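Local coordinates for protein rRNA N-glycosidase (Bougainvillea spectabilis, PDB 3CTK) that belongs to the ribosome-inactivating protein family, a family best known from plants and built from a mixed beta-sheet packed with many helices, at residues S164-A167 / Y171-T174; V123-L128 / L194-G199; G73-W78 / K97-V102. All coordinates share one frame; numbering follows the deposited sequence.

Contact 1: S164-A167 / Y171-T174; sequences SEAA and YIET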
ATOM      1  N   SER A 164       0.231  -0.364   1.892  1.00  5.71           N
ATOM      2  CA  SER A 164       0.245  -1.352   0.817  1.00  5.29           C
ATOM      3  C   SER A 164       1.621  -1.947   0.533  1.00  5.17           C
ATOM      4  O   SER A 164       1.778  -3.170   0.501  1.00  5.01           O
ATOM      5  CB  SER A 164      -0.297  -0.746  -0.477  1.00  7.99           C
ATOM      6  OG  SER A 164      -1.653  -0.380  -0.336  1.00 10.37           O
ATOM      7  N   GLU A 165       2.614  -1.091   0.315  1.00  3.70           N
ATOM      8  CA  GLU A 165       3.959  -1.577   0.009  1.00  4.48           C
ATOM      9  C   GLU A 165       4.583  -2.323   1.189  1.00  5.76           C
ATOM     10  O   GLU A 165       5.329  -3.287   0.994  1.00  4.07           O
ATOM     11  CB  GLU A 165       4.860  -0.412  -0.422  1.00  5.49           C
ATOM     12  CG  GLU A 165       4.319   0.393  -1.607  1.00  7.41           C
ATOM     13  CD  GLU A 165       4.338  -0.366  -2.931  1.00 11.21           C
ATOM     14  OE1 GLU A 165       4.481  -1.610  -2.920  1.00 11.84           O
ATOM     15  OE2 GLU A 165       4.194   0.287  -3.990  1.00 12.40           O
ATOM     16  N   ALA A 166       4.279  -1.882   2.408  1.00  5.34           N
ATOM     17  CA  ALA A 166       4.804  -2.531   3.607  1.00  4.79           C
ATOM     18  C   ALA A 166       4.190  -3.926   3.743  1.00  4.92           C
ATOM     19  O   ALA A 166       4.845  -4.869   4.191  1.00  4.73           O
ATOM     20  CB  ALA A 166       4.491  -1.694   4.839  1.00  5.27           C
ATOM     21  N   ALA A 167       2.924  -4.056   3.360  1.00  4.95           N
ATOM     22  CA  ALA A 167       2.248  -5.344   3.420  1.00  4.97           C
ATOM     23  C   ALA A 167       2.902  -6.293   2.411  1.00  4.91           C
ATOM     24  O   ALA A 167       3.144  -7.464   2.705  1.00  3.85           O
ATOM     25  CB  ALA A 167       0.764  -5.175   3.096  1.00  5.18           C
ATOM     26  N   TYR A 171      10.770  -5.999   3.821  1.00  5.79           N
ATOM     27  CA  TYR A 171      11.886  -5.054   3.830  1.00  5.48           C
ATOM     28  C   TYR A 171      11.383  -3.636   4.087  1.00  6.36           C
ATOM     29  O   TYR A 171      11.958  -2.894   4.893  1.00  4.87           O
ATOM     30  CB  TYR A 171      12.641  -5.065   2.497  1.00  7.02           C
ATOM     31  CG  TYR A 171      13.798  -4.087   2.486  1.00  7.12           C
ATOM     32  CD1 TYR A 171      15.002  -4.396   3.120  1.00  7.33           C
ATOM     33  CD2 TYR A 171      13.666  -2.827   1.905  1.00  8.19           C
ATOM     34  CE1 TYR A 171      16.043  -3.474   3.178  1.00  8.01           C
ATOM     35  CE2 TYR A 171      14.704  -1.894   1.958  1.00  8.39           C
ATOM     36  CZ  TYR A 171      15.886  -2.225   2.597  1.00  8.93           C
ATOM     37  OH  TYR A 171      16.908  -1.306   2.662  1.00 10.30           O
ATOM     38  N   ILE A 172      10.312  -3.261   3.393  1.00  5.52           N
ATOM     39  CA  ILE A 172       9.735  -1.934   3.546  1.00  4.92           C
ATOM     40  C   ILE A 172       9.104  -1.800   4.930  1.00  5.71           C
ATOM     41  O   ILE A 172       9.217  -0.758   5.570  1.00  7.12           O
ATOM     42  CB  ILE A 172       8.691  -1.653   2.430  1.00  4.29           C
ATOM     43  CG1 ILE A 172       9.392  -1.683   1.068  1.00  4.86           C
ATOM     44  CG2 ILE A 172       8.028  -0.293   2.643  1.00  4.65           C
ATOM     45  CD1 ILE A 172       8.484  -1.361  -0.119  1.00  3.49           C
ATOM     46  N   GLU A 173       8.450  -2.857   5.403  1.00  5.28           N
ATOM     47  CA  GLU A 173       7.851  -2.817   6.732  1.00  5.69           C
ATOM     48  C   GLU A 173       8.949  -2.528   7.758  1.00  7.25           C
ATOM     49  O   GLU A 173       8.761  -1.730   8.683  1.00  6.11           O
ATOM     50  CB  GLU A 173       7.190  -4.155   7.074  1.00  5.80           C
ATOM     51  CG  GLU A 173       6.551  -4.169   8.458  1.00  7.91           C
ATOM     52  CD  GLU A 173       6.214  -5.562   8.948  1.00 11.72           C
ATOM     53  OE1 GLU A 173       6.426  -6.543   8.196  1.00 11.97           O
ATOM     54  OE2 GLU A 173       5.736  -5.674  10.097  1.00 11.14           O
ATOM     55  N   THR A 174      10.103  -3.166   7.585  1.00  6.49           N
ATOM     56  CA  THR A 174      11.205  -2.966   8.520  1.00  7.93           C
ATOM     57  C   THR A 174      11.769  -1.552   8.463  1.00  7.74           C
ATOM     58  O   THR A 174      12.174  -1.006   9.489  1.00  8.55           O
ATOM     59  CB  THR A 174      12.330  -3.994   8.287  1.00  9.88           C
ATOM     60  OG1 THR A 174      11.817  -5.311   8.523  1.00 11.71           O
ATOM     61  CG2 THR A 174      13.485  -3.750   9.243  1.00 10.91           C
TER
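The flat groups, the carboxylates of Glu165 and Glu173, lie at the far ends of side chains that touch the opposite segment through their aliphatic parts. Glu165 OE2 is hydrogen-bonded to Tyr114 OH and OE1 forms a salt bridge to Arg168, while Glu173 OE1 forms one to Arg22. Neither carboxylate takes part between 164-167 and 171-174, where aliphatic carbon does the work. Ile172 touches both Glu165 and Ala166. Its CG1 is anti to its own carbonyl carbon (chi1 -62°), and the extended arm beyond carries CD1 to Glu165 CB at 3.8 Å. The other branch, CG2, lies 4.0 Å from Ala166 CA, so the beta-branched residue spans two neighbours with separate methyls. Glu165 turns away after its CB, which leaves the contact to that atom while its acid goes elsewhere. Alanine suits position 166: its small methyl comes 4.0 Å from Glu173 CA and allows the backbones to draw together, with Ala166 CA and Glu173 CA 4.4 Å apart. Beside it, Glu173 CB rests 3.8 Å from Ala166 O. That carbonyl is also hydrogen-bonded to Arg22 NH2. The sequence at this bend between consecutive helices is consistent with the Glu-Ala-x-Arg motif of ribosome-inactivating proteins. With no hydrogen bond between the segments, their direct contact is van der Waals in nature, and Arg22 of helix 14-25 adds a polar link between them through Ala166 O and Glu173.

Contact 2: V123-L128 / L194-G199; sequences VDRKDL and LENNWG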
ATOM      1  N   VAL A 123       5.861  16.400  -6.175  1.00  7.54           N
ATOM      2  CA  VAL A 123       7.030  15.948  -5.430  1.00  7.72           C
ATOM      3  C   VAL A 123       7.211  14.457  -5.691  1.00  8.32           C
ATOM      4  O   VAL A 123       6.250  13.689  -5.646  1.00  6.20           O
ATOM      5  CB  VAL A 123       6.870  16.190  -3.906  1.00  8.15           C
ATOM      6  CG1 VAL A 123       5.686  15.407  -3.371  1.00  9.66           C
ATOM      7  CG2 VAL A 123       8.155  15.789  -3.177  1.00  8.79           C
ATOM      8  N   ASP A 124       8.442  14.050  -5.975  1.00  9.26           N
ATOM      9  CA  ASP A 124       8.713  12.646  -6.253  1.00 11.82           C
ATOM     10  C   ASP A 124       8.885  11.818  -4.979  1.00  9.61           C
ATOM     11  O   ASP A 124       9.214  12.353  -3.918  1.00  9.04           O
ATOM     12  CB  ASP A 124       9.959  12.522  -7.130  1.00 16.10           C
ATOM     13  CG  ASP A 124       9.710  11.681  -8.365  1.00 23.44           C
ATOM     14  OD1 ASP A 124       9.381  10.483  -8.215  1.00 26.61           O
ATOM     15  OD2 ASP A 124       9.831  12.222  -9.483  1.00 26.54           O
ATOM     16  N   ARG A 125       8.663  10.509  -5.094  1.00  6.51           N
ATOM     17  CA  ARG A 125       8.778   9.601  -3.955  1.00  6.76           C
ATOM     18  C   ARG A 125      10.085   9.732  -3.176  1.00  7.68           C
ATOM     19  O   ARG A 125      10.087   9.700  -1.945  1.00  7.14           O
ATOM     20  CB  ARG A 125       8.627   8.147  -4.414  1.00  7.69           C
ATOM     21  CG  ARG A 125       7.206   7.708  -4.724  1.00  7.39           C
ATOM     22  CD  ARG A 125       7.199   6.263  -5.216  1.00 10.18           C
ATOM     23  NE  ARG A 125       7.671   6.157  -6.594  1.00 10.63           N
ATOM     24  CZ  ARG A 125       8.032   5.021  -7.184  1.00 12.67           C
ATOM     25  NH1 ARG A 125       7.986   3.873  -6.518  1.00 10.05           N
ATOM     26  NH2 ARG A 125       8.421   5.032  -8.452  1.00 13.42           N
ATOM     27  N   LYS A 126      11.196   9.876  -3.888  1.00  9.19           N
ATOM     28  CA  LYS A 126      12.495   9.979  -3.233  1.00 10.01           C
ATOM     29  C   LYS A 126      12.644  11.216  -2.350  1.00 10.21           C
ATOM     30  O   LYS A 126      13.489  11.236  -1.453  1.00  9.70           O
ATOM     31  CB  LYS A 126      13.618   9.958  -4.272  1.00 12.81           C
ATOM     32  CG  LYS A 126      13.715  11.219  -5.113  1.00 15.46           C
ATOM     33  CD  LYS A 126      14.883  11.141  -6.083  1.00 21.39           C
ATOM     34  CE  LYS A 126      15.032  12.434  -6.865  1.00 23.69           C
ATOM     35  NZ  LYS A 126      13.826  12.733  -7.683  1.00 27.36           N
ATOM     36  N   ASP A 127      11.824  12.239  -2.594  1.00  9.48           N
ATOM     37  CA  ASP A 127      11.891  13.478  -1.818  1.00 10.13           C
ATOM     38  C   ASP A 127      10.776  13.665  -0.793  1.00 10.87           C
ATOM     39  O   ASP A 127      10.783  14.642  -0.041  1.00 10.64           O
ATOM     40  CB  ASP A 127      11.891  14.692  -2.757  1.00 11.44           C
ATOM     41  CG  ASP A 127      13.024  14.654  -3.756  1.00 14.08           C
ATOM     42  OD1 ASP A 127      14.165  14.383  -3.335  1.00 16.38           O
ATOM     43  OD2 ASP A 127      12.777  14.902  -4.956  1.00 14.38           O
ATOM     44  N   LEU A 128       9.821  12.743  -0.757  1.00  9.20           N
ATOM     45  CA  LEU A 128       8.708  12.850   0.182  1.00  9.38           C
ATOM     46  C   LEU A 128       8.940  12.026   1.446  1.00 10.21           C
ATOM     47  O   LEU A 128       9.068  10.804   1.387  1.00  8.84           O
ATOM     48  CB  LEU A 128       7.406  12.406  -0.493  1.00  8.85           C
ATOM     49  CG  LEU A 128       6.123  12.600   0.320  1.00 10.77           C
ATOM     50  CD1 LEU A 128       5.916  14.084   0.599  1.00 12.29           C
ATOM     51  CD2 LEU A 128       4.935  12.041  -0.453  1.00 12.16           C
ATOM     52  N   LEU A 194      11.809  -2.086  -5.090  1.00  5.42           N
ATOM     53  CA  LEU A 194      10.854  -3.146  -4.777  1.00  5.05           C
ATOM     54  C   LEU A 194       9.443  -2.699  -5.149  1.00  4.61           C
ATOM     55  O   LEU A 194       8.668  -3.470  -5.719  1.00  4.63           O
ATOM     56  CB  LEU A 194      10.930  -3.509  -3.284  1.00  6.16           C
ATOM     57  CG  LEU A 194      12.215  -4.228  -2.838  1.00  6.07           C
ATOM     58  CD1 LEU A 194      12.236  -4.375  -1.331  1.00  5.40           C
ATOM     59  CD2 LEU A 194      12.297  -5.595  -3.499  1.00  8.66           C
ATOM     60  N   GLU A 195       9.114  -1.448  -4.836  1.00  4.62           N
ATOM     61  CA  GLU A 195       7.797  -0.907  -5.161  1.00  4.96           C
ATOM     62  C   GLU A 195       7.534  -0.991  -6.666  1.00  6.01           C
ATOM     63  O   GLU A 195       6.417  -1.285  -7.095  1.00  5.64           O
ATOM     64  CB  GLU A 195       7.692   0.558  -4.712  1.00  5.26           C
ATOM     65  CG  GLU A 195       7.679   0.761  -3.201  1.00  4.51           C
ATOM     66  CD  GLU A 195       7.607   2.230  -2.810  1.00  8.14           C
ATOM     67  OE1 GLU A 195       7.549   3.086  -3.723  1.00  9.18           O
ATOM     68  OE2 GLU A 195       7.609   2.531  -1.593  1.00  7.95           O
ATOM     69  N   ASN A 196       8.567  -0.739  -7.463  1.00  6.14           N
ATOM     70  CA  ASN A 196       8.429  -0.775  -8.914  1.00  6.90           C
ATOM     71  C   ASN A 196       8.422  -2.175  -9.513  1.00  8.43           C
ATOM     72  O   ASN A 196       8.109  -2.330 -10.695  1.00 10.35           O
ATOM     73  CB  ASN A 196       9.559   0.012  -9.593  1.00  8.09           C
ATOM     74  CG  ASN A 196       9.601   1.473  -9.183  1.00 10.19           C
ATOM     75  OD1 ASN A 196       8.573   2.084  -8.891  1.00  8.23           O
ATOM     76  ND2 ASN A 196      10.800   2.047  -9.181  1.00 13.07           N
ATOM     77  N   ASN A 197       8.758  -3.191  -8.720  1.00  6.93           N
ATOM     78  CA  ASN A 197       8.830  -4.552  -9.249  1.00  8.31           C
ATOM     79  C   ASN A 197       8.044  -5.655  -8.547  1.00  7.25           C
ATOM     80  O   ASN A 197       8.362  -6.833  -8.713  1.00  8.27           O
ATOM     81  CB  ASN A 197      10.294  -4.996  -9.331  1.00  9.40           C
ATOM     82  CG  ASN A 197      11.089  -4.205 -10.343  1.00 12.11           C
ATOM     83  OD1 ASN A 197      11.748  -3.219 -10.006  1.00 15.41           O
ATOM     84  ND2 ASN A 197      11.026  -4.625 -11.596  1.00 12.33           N
ATOM     85  N   TRP A 198       7.016  -5.303  -7.787  1.00  5.42           N
ATOM     86  CA  TRP A 198       6.246  -6.329  -7.086  1.00  6.44           C
ATOM     87  C   TRP A 198       5.711  -7.412  -8.019  1.00  6.66           C
ATOM     88  O   TRP A 198       5.851  -8.606  -7.739  1.00  6.34           O
ATOM     89  CB  TRP A 198       5.083  -5.691  -6.331  1.00  5.48           C
ATOM     90  CG  TRP A 198       4.287  -6.668  -5.525  1.00  3.44           C
ATOM     91  CD1 TRP A 198       4.747  -7.466  -4.516  1.00  3.83           C
ATOM     92  CD2 TRP A 198       2.880  -6.909  -5.619  1.00  4.30           C
ATOM     93  NE1 TRP A 198       3.713  -8.185  -3.970  1.00  4.64           N
ATOM     94  CE2 TRP A 198       2.553  -7.863  -4.629  1.00  5.04           C
ATOM     95  CE3 TRP A 198       1.860  -6.411  -6.443  1.00  4.83           C
ATOM     96  CZ2 TRP A 198       1.247  -8.328  -4.436  1.00  4.29           C
ATOM     97  CZ3 TRP A 198       0.561  -6.872  -6.252  1.00  1.87           C
ATOM     98  CH2 TRP A 198       0.268  -7.822  -5.254  1.00  4.69           C
ATOM     99  N   GLY A 199       5.092  -6.996  -9.120  1.00  5.70           N
ATOM    100  CA  GLY A 199       4.544  -7.947 -10.069  1.00  7.16           C
ATOM    101  C   GLY A 199       5.583  -8.884 -10.655  1.00  8.41           C
ATOM    102  O   GLY A 199       5.378 -10.099 -10.689  1.00  8.89           O
TER
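Arg125 reaches out of its loop and presents the edge of its guanidinium to Glu195 OE1 and Asn196 OD1, both near its plane. NH1 serves both: it forms a salt bridge to Glu195 OE1 at 2.9 Å, with an N-H...O angle of 154°, and a hydrogen bond to Asn196 OD1 at 3.0 Å. NH2 donates to the same Asn196 OD1, also at 3.0 Å, meeting a lone pair in the carbonyl plane, whereas NH1 comes in tilted from that plane. Two nitrogens therefore grip one amide oxygen end-on. The carboxylate of Glu195 lies nearly coplanar with the guanidinium (19°), while the Asn196 amide is turned 69° from it. A bend at chi3 swings NE and the guanidinium out of line with the otherwise extended start of the Arg125 chain. Arginine fits because its several in-plane N-H groups can answer two neighbouring acceptors at once; the nearby acid would be expected to stabilise its positive charge. Glu195 lies on helix 189-196 and Asn196 follows it directly. The loop between helices 114-121 and 132-142 is thereby fastened to that helix, with Tyr114 making a cation-pi contact to Arg125 and Gln161 of helix 149-168 packing against it.

Contact 3: G73-W78 / K97-V102; sequences GYQDKW and KLFPGV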
ATOM      1  N   GLY A  73      -9.328   4.360  -2.809  1.00  3.58           N
ATOM      2  CA  GLY A  73      -9.959   5.569  -2.313  1.00  2.52           C
ATOM      3  C   GLY A  73     -10.069   5.549  -0.805  1.00  3.17           C
ATOM      4  O   GLY A  73      -9.532   4.655  -0.151  1.00  3.78           O
ATOM      5  N   TYR A  74     -10.754   6.536  -0.243  1.00  2.67           N
ATOM      6  CA  TYR A  74     -10.923   6.603   1.200  1.00  2.93           C
ATOM      7  C   TYR A  74     -12.176   7.377   1.555  1.00  5.27           C
ATOM      8  O   TYR A  74     -12.789   8.021   0.704  1.00  6.81           O
ATOM      9  CB  TYR A  74      -9.718   7.288   1.858  1.00  3.25           C
ATOM     10  CG  TYR A  74      -9.511   8.726   1.422  1.00  4.19           C
ATOM     11  CD1 TYR A  74      -8.747   9.032   0.294  1.00  4.73           C
ATOM     12  CD2 TYR A  74     -10.106   9.782   2.121  1.00  4.16           C
ATOM     13  CE1 TYR A  74      -8.580  10.350  -0.130  1.00  5.55           C
ATOM     14  CE2 TYR A  74      -9.946  11.108   1.703  1.00  6.57           C
ATOM     15  CZ  TYR A  74      -9.182  11.382   0.577  1.00  6.61           C
ATOM     16  OH  TYR A  74      -9.029  12.685   0.151  1.00  6.59           O
ATOM     17  N   GLN A  75     -12.559   7.299   2.820  1.00  5.19           N
ATOM     18  CA  GLN A  75     -13.721   8.025   3.301  1.00  5.48           C
ATOM     19  C   GLN A  75     -13.269   8.898   4.462  1.00  6.58           C
ATOM     20  O   GLN A  75     -12.622   8.419   5.396  1.00  7.27           O
ATOM     21  CB  GLN A  75     -14.805   7.057   3.776  1.00  6.12           C
ATOM     22  CG  GLN A  75     -16.062   7.743   4.302  1.00  7.60           C
ATOM     23  CD  GLN A  75     -17.044   6.762   4.907  1.00 11.81           C
ATOM     24  OE1 GLN A  75     -17.786   6.085   4.195  1.00 12.37           O
ATOM     25  NE2 GLN A  75     -17.045   6.669   6.232  1.00 11.59           N
ATOM     26  N   ASP A  76     -13.576  10.185   4.386  1.00  7.20           N
ATOM     27  CA  ASP A  76     -13.224  11.103   5.459  1.00  9.33           C
ATOM     28  C   ASP A  76     -14.501  11.851   5.822  1.00  9.50           C
ATOM     29  O   ASP A  76     -15.596  11.292   5.699  1.00  7.54           O
ATOM     30  CB  ASP A  76     -12.095  12.057   5.020  1.00  9.34           C
ATOM     31  CG  ASP A  76     -12.550  13.123   4.034  1.00 12.33           C
ATOM     32  OD1 ASP A  76     -13.462  12.868   3.220  1.00 12.32           O
ATOM     33  OD2 ASP A  76     -11.964  14.225   4.067  1.00 12.26           O
ATOM     34  N   LYS A  77     -14.381  13.091   6.276  1.00  9.46           N
ATOM     35  CA  LYS A  77     -15.570  13.853   6.634  1.00 12.57           C
ATOM     36  C   LYS A  77     -15.585  15.235   6.002  1.00 11.69           C
ATOM     37  O   LYS A  77     -14.541  15.806   5.700  1.00 12.71           O
ATOM     38  CB  LYS A  77     -15.670  14.005   8.155  1.00 13.41           C
ATOM     39  CG  LYS A  77     -15.457  12.720   8.932  1.00 17.46           C
ATOM     40  CD  LYS A  77     -16.597  12.450   9.897  1.00 21.84           C
ATOM     41  CE  LYS A  77     -17.467  11.307   9.412  1.00 23.83           C
ATOM     42  NZ  LYS A  77     -18.581  11.007  10.354  1.00 25.17           N
ATOM     43  N   TRP A  78     -16.786  15.750   5.778  1.00 12.98           N
ATOM     44  CA  TRP A  78     -16.969  17.092   5.240  1.00 13.84           C
ATOM     45  C   TRP A  78     -18.306  17.619   5.730  1.00 14.78           C
ATOM     46  O   TRP A  78     -19.347  17.007   5.503  1.00 13.95           O
ATOM     47  CB  TRP A  78     -16.948  17.127   3.710  1.00 13.93           C
ATOM     48  CG  TRP A  78     -17.429  18.462   3.194  1.00 15.10           C
ATOM     49  CD1 TRP A  78     -18.687  18.768   2.752  1.00 16.26           C
ATOM     50  CD2 TRP A  78     -16.695  19.698   3.189  1.00 15.10           C
ATOM     51  NE1 TRP A  78     -18.784  20.114   2.481  1.00 15.51           N
ATOM     52  CE2 TRP A  78     -17.578  20.708   2.739  1.00 15.91           C
ATOM     53  CE3 TRP A  78     -15.379  20.048   3.524  1.00 15.43           C
ATOM     54  CZ2 TRP A  78     -17.188  22.047   2.617  1.00 15.75           C
ATOM     55  CZ3 TRP A  78     -14.991  21.384   3.402  1.00 17.13           C
ATOM     56  CH2 TRP A  78     -15.895  22.365   2.951  1.00 16.83           C
ATOM     57  N   LYS A  97     -19.785  -0.254  -4.966  1.00  8.53           N
ATOM     58  CA  LYS A  97     -20.038  -0.899  -3.680  1.00  9.02           C
ATOM     59  C   LYS A  97     -19.392  -0.348  -2.413  1.00  7.56           C
ATOM     60  O   LYS A  97     -19.859  -0.641  -1.311  1.00  8.71           O
ATOM     61  CB  LYS A  97     -19.722  -2.391  -3.796  1.00 10.79           C
ATOM     62  CG  LYS A  97     -20.770  -3.157  -4.588  1.00 14.38           C
ATOM     63  CD  LYS A  97     -20.436  -4.632  -4.682  1.00 19.39           C
ATOM     64  CE  LYS A  97     -21.644  -5.424  -5.154  1.00 22.60           C
ATOM     65  NZ  LYS A  97     -22.254  -4.831  -6.375  1.00 26.03           N
ATOM     66  N   LEU A  98     -18.325   0.430  -2.546  1.00  5.97           N
ATOM     67  CA  LEU A  98     -17.678   0.983  -1.358  1.00  6.11           C
ATOM     68  C   LEU A  98     -18.446   2.150  -0.760  1.00  5.99           C
ATOM     69  O   LEU A  98     -19.106   2.904  -1.477  1.00  7.76           O
ATOM     70  CB  LEU A  98     -16.249   1.441  -1.678  1.00  6.77           C
ATOM     71  CG  LEU A  98     -15.200   0.332  -1.790  1.00  5.34           C
ATOM     72  CD1 LEU A  98     -13.894   0.909  -2.311  1.00  6.46           C
ATOM     73  CD2 LEU A  98     -15.008  -0.324  -0.423  1.00  6.63           C
ATOM     74  N   PHE A  99     -18.355   2.282   0.562  1.00  6.11           N
ATOM     75  CA  PHE A  99     -18.998   3.376   1.291  1.00  6.43           C
ATOM     76  C   PHE A  99     -20.446   3.574   0.853  1.00  7.99           C
ATOM     77  O   PHE A  99     -20.841   4.658   0.423  1.00  9.02           O
ATOM     78  CB  PHE A  99     -18.190   4.649   1.065  1.00  5.76           C
ATOM     79  CG  PHE A  99     -16.700   4.447   1.195  1.00  5.70           C
ATOM     80  CD1 PHE A  99     -15.831   4.942   0.228  1.00  6.22           C
ATOM     81  CD2 PHE A  99     -16.170   3.760   2.284  1.00  6.30           C
ATOM     82  CE1 PHE A  99     -14.448   4.755   0.342  1.00  7.43           C
ATOM     83  CE2 PHE A  99     -14.789   3.569   2.407  1.00  7.72           C
ATOM     84  CZ  PHE A  99     -13.932   4.069   1.432  1.00  6.18           C
ATOM     85  N   PRO A 100     -21.267   2.523   0.983  1.00  9.35           N
ATOM     86  CA  PRO A 100     -22.677   2.586   0.590  1.00 10.18           C
ATOM     87  C   PRO A 100     -23.477   3.686   1.282  1.00  9.05           C
ATOM     88  O   PRO A 100     -23.338   3.911   2.483  1.00 11.00           O
ATOM     89  CB  PRO A 100     -23.189   1.189   0.928  1.00 10.53           C
ATOM     90  CG  PRO A 100     -22.351   0.807   2.119  1.00 10.17           C
ATOM     91  CD  PRO A 100     -20.973   1.266   1.696  1.00  9.46           C
ATOM     92  N   GLY A 101     -24.307   4.375   0.508  1.00  9.24           N
ATOM     93  CA  GLY A 101     -25.136   5.424   1.066  1.00  9.94           C
ATOM     94  C   GLY A 101     -24.505   6.798   1.162  1.00  9.37           C
ATOM     95  O   GLY A 101     -25.215   7.783   1.339  1.00  8.50           O
ATOM     96  N   VAL A 102     -23.180   6.875   1.063  1.00  9.16           N
ATOM     97  CA  VAL A 102     -22.488   8.164   1.136  1.00  7.74           C
ATOM     98  C   VAL A 102     -22.709   8.888  -0.196  1.00  8.48           C
ATOM     99  O   VAL A 102     -22.258   8.420  -1.241  1.00  8.75           O
ATOM    100  CB  VAL A 102     -20.972   7.959   1.392  1.00  5.93           C
ATOM    101  CG1 VAL A 102     -20.254   9.306   1.446  1.00  5.72           C
ATOM    102  CG2 VAL A 102     -20.776   7.197   2.705  1.00  4.49           C
TER
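Gln75 and Phe99 run past each other in opposite directions, with Gln75 CB set over the centre of the aromatic ring. This CB sits 3.8 Å from the centroid of the Phe99 ring and 11° off its normal, a CH-pi contact over the face; the opposite face is covered, nearer the rim, by Leu98 CB. The Gln75 amide is inclined 54° to the ring, and its OE1 lies beyond the rim, 3.4 Å from Phe99 CD2 and also close to Phe99 CB. The same oxygen is 3.5 Å from Val102 CG2, so a long, extended glutamine touches both ends of the turn with one side chain. Phe99 CE1 is 3.7 Å from Tyr74 C. Phenylalanine suits this place because its ring offers a face to Gln75 CB and its outer carbons to the Tyr74 backbone, and also touches the small Ala63 and Ala84. Residues 99-102 form a type II turn closed by Val102 N to Phe99 O at 3.3 Å. Pro100 supplies the fixed phi of its second position, and Gly101 the positive phi (86°) of its third. Arg105 hydrogen-bonds to the carbonyls of Leu98, Phe99 and Val102. Phe99 thus anchors the return loop of a beta-alpha-beta crossover, in which helix 92-97 joins the parallel strands 81-88 and 105-108, onto the mixed sheet of the ribosome-inactivating protein fold.

Along the chain contact 3 comes first and closes before the others open; contact 1 is then nested within the loop closed by contact 2. Contacts 1 and 2 have centres 12 Å apart and touch: Glu195 CG lies 3.5 Å from Glu165 CD and 3.8 Å from Ile172 CD1. Helices 149-168, 170-180 and 189-196 thus pack together around Glu195. Contact 3 lies at the mixed sheet, between strand 70-78 and the loop 97-102, its centre about 26 Å from that of contact 1 and about 27 Å from that of contact 2. Helix 149-168, whose Phe155 and Phe156 meet Tyr74 and whose end enters contact 1, connects the sheet side with the helical side of one fold.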